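Long-range contacts in ubiquitin-like-specific protease 2 (Saccharomyces cerevisiae, PDB 5LNB), which removes SUMO from modified proteins as a cysteine protease of the peptidase C48 family, here represented by its catalytic region: residues H77-F82 with T105-K110; L162-L167 with C204-Q209. All coordinates share one frame; numbering follows the deposited sequence.

Contact 1 (H77-F82 with T105-K110)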
# COMPACT_ATOMS: atom_id res chain seq x y z
N HIS A 77 -6.42 -0.77 -7.78
CA HIS A 77 -6.25 -2.16 -7.38
C HIS A 77 -5.16 -2.24 -6.31
O HIS A 77 -4.01 -1.84 -6.55
CB HIS A 77 -5.89 -3.05 -8.56
CG HIS A 77 -6.01 -4.51 -8.27
ND1 HIS A 77 -5.05 -5.22 -7.59
CD2 HIS A 77 -7.00 -5.39 -8.54
CE1 HIS A 77 -5.44 -6.48 -7.47
NE2 HIS A 77 -6.62 -6.61 -8.04
N LEU A 78 -5.52 -2.77 -5.14
CA LEU A 78 -4.60 -2.89 -4.01
C LEU A 78 -4.13 -4.34 -3.92
O LEU A 78 -4.93 -5.25 -3.73
CB LEU A 78 -5.27 -2.48 -2.70
CG LEU A 78 -4.49 -2.78 -1.42
CD1 LEU A 78 -3.14 -2.05 -1.38
CD2 LEU A 78 -5.29 -2.43 -0.17
N MET A 79 -2.83 -4.54 -4.07
CA MET A 79 -2.24 -5.85 -3.83
C MET A 79 -1.95 -6.00 -2.34
O MET A 79 -1.50 -5.05 -1.68
CB MET A 79 -0.94 -6.01 -4.62
CG MET A 79 -1.13 -6.03 -6.12
SD MET A 79 -2.04 -7.49 -6.62
CE MET A 79 -1.71 -7.46 -8.38
N SER A 80 -2.20 -7.19 -1.81
CA SER A 80 -1.69 -7.47 -0.48
C SER A 80 -0.17 -7.57 -0.53
O SER A 80 0.43 -7.82 -1.59
CB SER A 80 -2.29 -8.76 0.07
OG SER A 80 -1.47 -9.87 -0.24
N SER A 81 0.47 -7.38 0.63
CA SER A 81 1.93 -7.44 0.70
C SER A 81 2.47 -8.79 0.24
O SER A 81 3.62 -8.86 -0.20
CB SER A 81 2.41 -7.16 2.11
OG SER A 81 1.94 -8.15 3.01
N PHE A 82 1.68 -9.86 0.32
CA PHE A 82 2.18 -11.16 -0.09
C PHE A 82 2.32 -11.31 -1.60
O PHE A 82 3.01 -12.23 -2.03
CB PHE A 82 1.29 -12.27 0.47
CG PHE A 82 1.33 -12.36 1.97
CD1 PHE A 82 0.43 -11.64 2.74
CD2 PHE A 82 2.29 -13.14 2.60
CE1 PHE A 82 0.46 -11.72 4.12
CE2 PHE A 82 2.32 -13.22 3.99
CZ PHE A 82 1.41 -12.51 4.74
N THR A 105 -8.32 -10.71 -12.91
CA THR A 105 -8.00 -9.31 -12.66
C THR A 105 -7.94 -8.56 -13.99
O THR A 105 -7.88 -9.15 -15.07
CB THR A 105 -6.65 -9.16 -11.96
OG1 THR A 105 -5.62 -9.71 -12.80
CG2 THR A 105 -6.65 -9.86 -10.59
N ASP A 106 -7.91 -7.24 -13.88
CA ASP A 106 -7.89 -6.38 -15.06
C ASP A 106 -7.05 -5.15 -14.71
O ASP A 106 -7.54 -4.03 -14.68
CB ASP A 106 -9.32 -6.03 -15.48
CG ASP A 106 -9.37 -5.21 -16.75
OD1 ASP A 106 -8.35 -5.16 -17.47
OD2 ASP A 106 -10.44 -4.63 -17.03
N LEU A 107 -5.76 -5.37 -14.46
CA LEU A 107 -4.93 -4.32 -13.87
C LEU A 107 -4.77 -3.11 -14.79
O LEU A 107 -4.64 -1.98 -14.31
CB LEU A 107 -3.55 -4.87 -13.50
CG LEU A 107 -3.56 -5.96 -12.43
CD1 LEU A 107 -2.15 -6.45 -12.10
CD2 LEU A 107 -4.28 -5.44 -11.18
N PHE A 108 -4.76 -3.32 -16.11
CA PHE A 108 -4.52 -2.21 -17.02
C PHE A 108 -5.74 -1.31 -17.19
O PHE A 108 -5.65 -0.32 -17.91
CB PHE A 108 -4.04 -2.73 -18.38
CG PHE A 108 -2.59 -3.19 -18.39
CD1 PHE A 108 -2.07 -3.92 -17.33
CD2 PHE A 108 -1.76 -2.89 -19.46
CE1 PHE A 108 -0.75 -4.34 -17.34
CE2 PHE A 108 -0.44 -3.32 -19.47
CZ PHE A 108 0.06 -4.04 -18.41
N SER A 109 -6.87 -1.62 -16.55
CA SER A 109 -7.95 -0.64 -16.48
C SER A 109 -7.84 0.23 -15.23
O SER A 109 -8.68 1.12 -15.03
CB SER A 109 -9.31 -1.34 -16.52
OG SER A 109 -9.54 -2.07 -15.33
N LYS A 110 -6.83 0.02 -14.40
CA LYS A 110 -6.67 0.79 -13.18
C LYS A 110 -5.80 2.02 -13.40
O LYS A 110 -4.78 1.97 -14.10
CB LYS A 110 -6.06 -0.10 -12.08
CG LYS A 110 -6.77 -1.44 -11.91
CD LYS A 110 -8.19 -1.22 -11.41
CE LYS A 110 -9.07 -2.43 -11.69
NZ LYS A 110 -10.43 -2.14 -11.19
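H77 and L107 make a CH-pi contact: methyl CD2 of L107 lies 3.6 Å from the centroid of the H77 imidazole and 16° off the ring normal, hence over one face, displaced toward the rim on the CG side. With chi1 at -167°, H77 CG stands anti to the backbone N, on the side where that methyl lies. T105 CG2 approaches obliquely, 4.1 Å from H77 NE2.

Purely apolar contacts extend the patch. L107's other methyl, CD1, meets M79 CE tip to tip at 3.9 Å, the methionine chain being bent at chi2 (-66°). K110 bends likewise, and its CG packs 3.8 Å from H77 CB, while its ammonium group bonds to E74 O.

Topologically, this is a beta-alpha-beta crossover: strand 76-78, an outer strand of the sheet, lies parallel to 112-119, and the chain between them passes through helices 82-87 and 94-98 before returning by way of T105-K110. H77 also bonds to Y112 and V114 through its backbone. An alanine at H77 would probably leave L107 CD2 without its aromatic face and open a gap beside T105 CG2.

Hydrogen bonds shape each segment internally. D106 O accepts from S109 N at 3.1 Å and from S109 OG at 2.9 Å, closing the 3-10 turn, and S80 OG receives F82 N in a capping bond of 3.2 Å.

Contact 2 (L162-L167 with C204-Q209); sequences LTFDSL and CPVPQQ
L162-L167 and C204-Q209 carry the parallel pairing of strands 159-164 and 199-203 onward into loops of the probable active site, their end-to-end directions 19° apart. D165 OD1 accepts from H122 NE2, and S166 and L167 touch C215, consistent with the Cys-His-Asp triad of this protease family; Q209, whose OE1 accepts from N211 N, probably corresponds to the family's oxyanion-hole glutamine. D165 OD1 also takes L167 N from above the carboxylate plane, forming an Asx turn, while OD2 receives H171 NE2.

C204 N donates to T163 O at 2.7 Å and 173°, nearly straight. Beyond it the backbones are bridged by water: water 1 accepts from D165 N (2.9 Å) and donates to C204 O (2.8 Å). Alongside, C204 SG packs 3.8 Å from L162 CB, and V206 CG1 sits 3.7 Å from F164 CB. The F164 ring leads away from this segment, CG lying between the backbone N and carbonyl carbon (chi1 40°), and meets the ring of W237.

Direct bonding resumes at S166 O, which accepts Q209 N at 3.1 Å and a CA-H contact from Q208 CA. Water 3 joins S166 and Q209 a second time, accepting from S166 OG and donating to Q209 O, 2.8 Å away.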
# COMPACT_ATOMS: atom_id res chain seq x y z
N LEU A 162 5.73 4.45 -9.35
CA LEU A 162 6.08 5.45 -8.35
C LEU A 162 6.50 4.74 -7.06
O LEU A 162 5.66 4.14 -6.38
CB LEU A 162 4.90 6.39 -8.13
CG LEU A 162 4.29 7.00 -9.40
CD1 LEU A 162 3.05 7.85 -9.07
CD2 LEU A 162 5.31 7.84 -10.17
N THR A 163 7.79 4.80 -6.75
CA THR A 163 8.40 4.02 -5.67
C THR A 163 8.88 4.96 -4.56
O THR A 163 9.63 5.91 -4.83
CB THR A 163 9.59 3.21 -6.19
OG1 THR A 163 9.20 2.51 -7.38
CG2 THR A 163 10.06 2.19 -5.16
N PHE A 164 8.46 4.70 -3.32
CA PHE A 164 8.75 5.61 -2.22
C PHE A 164 9.16 4.83 -0.97
O PHE A 164 8.55 3.81 -0.63
CB PHE A 164 7.56 6.54 -1.93
CG PHE A 164 6.21 5.86 -2.02
CD1 PHE A 164 5.54 5.46 -0.86
CD2 PHE A 164 5.62 5.62 -3.25
CE1 PHE A 164 4.30 4.84 -0.94
CE2 PHE A 164 4.38 4.99 -3.33
CZ PHE A 164 3.72 4.61 -2.17
N ASP A 165 10.20 5.32 -0.31
CA ASP A 165 10.87 4.60 0.77
C ASP A 165 11.33 5.63 1.79
O ASP A 165 11.97 6.61 1.43
CB ASP A 165 12.07 3.82 0.21
CG ASP A 165 12.79 2.99 1.26
OD1 ASP A 165 12.36 2.95 2.43
OD2 ASP A 165 13.80 2.36 0.89
N SER A 166 11.00 5.39 3.06
CA SER A 166 11.44 6.30 4.11
C SER A 166 12.94 6.18 4.37
O SER A 166 13.51 7.10 4.96
CB SER A 166 10.66 6.05 5.40
OG SER A 166 10.72 4.69 5.77
N LEU A 167 13.58 5.09 3.96
CA LEU A 167 15.03 5.02 4.02
C LEU A 167 15.65 5.66 2.78
O LEU A 167 14.98 5.86 1.76
CB LEU A 167 15.51 3.57 4.17
CG LEU A 167 14.94 2.83 5.39
CD1 LEU A 167 15.51 1.42 5.51
CD2 LEU A 167 15.17 3.62 6.69
N CYS A 204 10.37 8.41 -5.70
CA CYS A 204 9.58 9.55 -5.28
C CYS A 204 9.92 9.95 -3.86
O CYS A 204 9.90 9.11 -2.96
CB CYS A 204 8.08 9.23 -5.38
SG CYS A 204 7.59 8.84 -7.07
N PRO A 205 10.23 11.23 -3.62
CA PRO A 205 10.62 11.66 -2.26
C PRO A 205 9.45 11.67 -1.29
O PRO A 205 8.39 12.24 -1.57
CB PRO A 205 11.18 13.07 -2.50
CG PRO A 205 10.47 13.55 -3.71
CD PRO A 205 10.27 12.33 -4.59
N VAL A 206 9.66 11.05 -0.13
CA VAL A 206 8.74 11.09 1.00
C VAL A 206 9.57 11.40 2.24
O VAL A 206 10.80 11.29 2.18
CB VAL A 206 7.99 9.76 1.16
CG1 VAL A 206 6.91 9.61 0.07
CG2 VAL A 206 8.98 8.59 1.15
N PRO A 207 8.98 11.77 3.37
CA PRO A 207 9.80 12.06 4.55
C PRO A 207 10.75 10.90 4.81
O PRO A 207 10.41 9.73 4.64
CB PRO A 207 8.78 12.22 5.68
CG PRO A 207 7.47 12.53 4.98
CD PRO A 207 7.54 11.75 3.69
N GLN A 208 11.98 11.24 5.18
CA GLN A 208 13.01 10.25 5.43
C GLN A 208 13.34 10.21 6.92
O GLN A 208 13.46 11.25 7.57
CB GLN A 208 14.27 10.56 4.62
CG GLN A 208 13.98 10.53 3.12
CD GLN A 208 15.23 10.61 2.28
OE1 GLN A 208 15.49 9.74 1.44
NE2 GLN A 208 16.02 11.66 2.50
N GLN A 209 13.46 9.00 7.43
CA GLN A 209 13.80 8.74 8.82
C GLN A 209 14.46 7.37 8.85
O GLN A 209 13.88 6.40 8.35
CB GLN A 209 12.55 8.80 9.71
CG GLN A 209 12.79 9.26 11.15
CD GLN A 209 13.41 8.18 12.00
OE1 GLN A 209 13.21 6.99 11.74
NE2 GLN A 209 14.17 8.57 13.02
O HOH W 1 11.64 7.17 -2.01
O HOH W 2 12.45 9.50 -0.12
O HOH W 3 11.71 4.63 8.34

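Contact 1 closes before contact 2 opens along the chain, and both lie within the Ulp1-type catalytic region. Their centres are 21 Å apart, on opposite sides of the chain's centre, and their nearest atoms stay about 10 Å apart, so they do not touch. What they share is the five-stranded mixed sheet: contact 1 involves outer strand 76-78, whereas contact 2 extends from strand 159-164 past the end of the other outer strand, 199-203. Helix 172-190, which contacts L107 and F108, lies in the chain between the two segments of contact 2. Contact 1 is thus structural packing at one border, and contact 2 shapes the probable catalytic centre near the other.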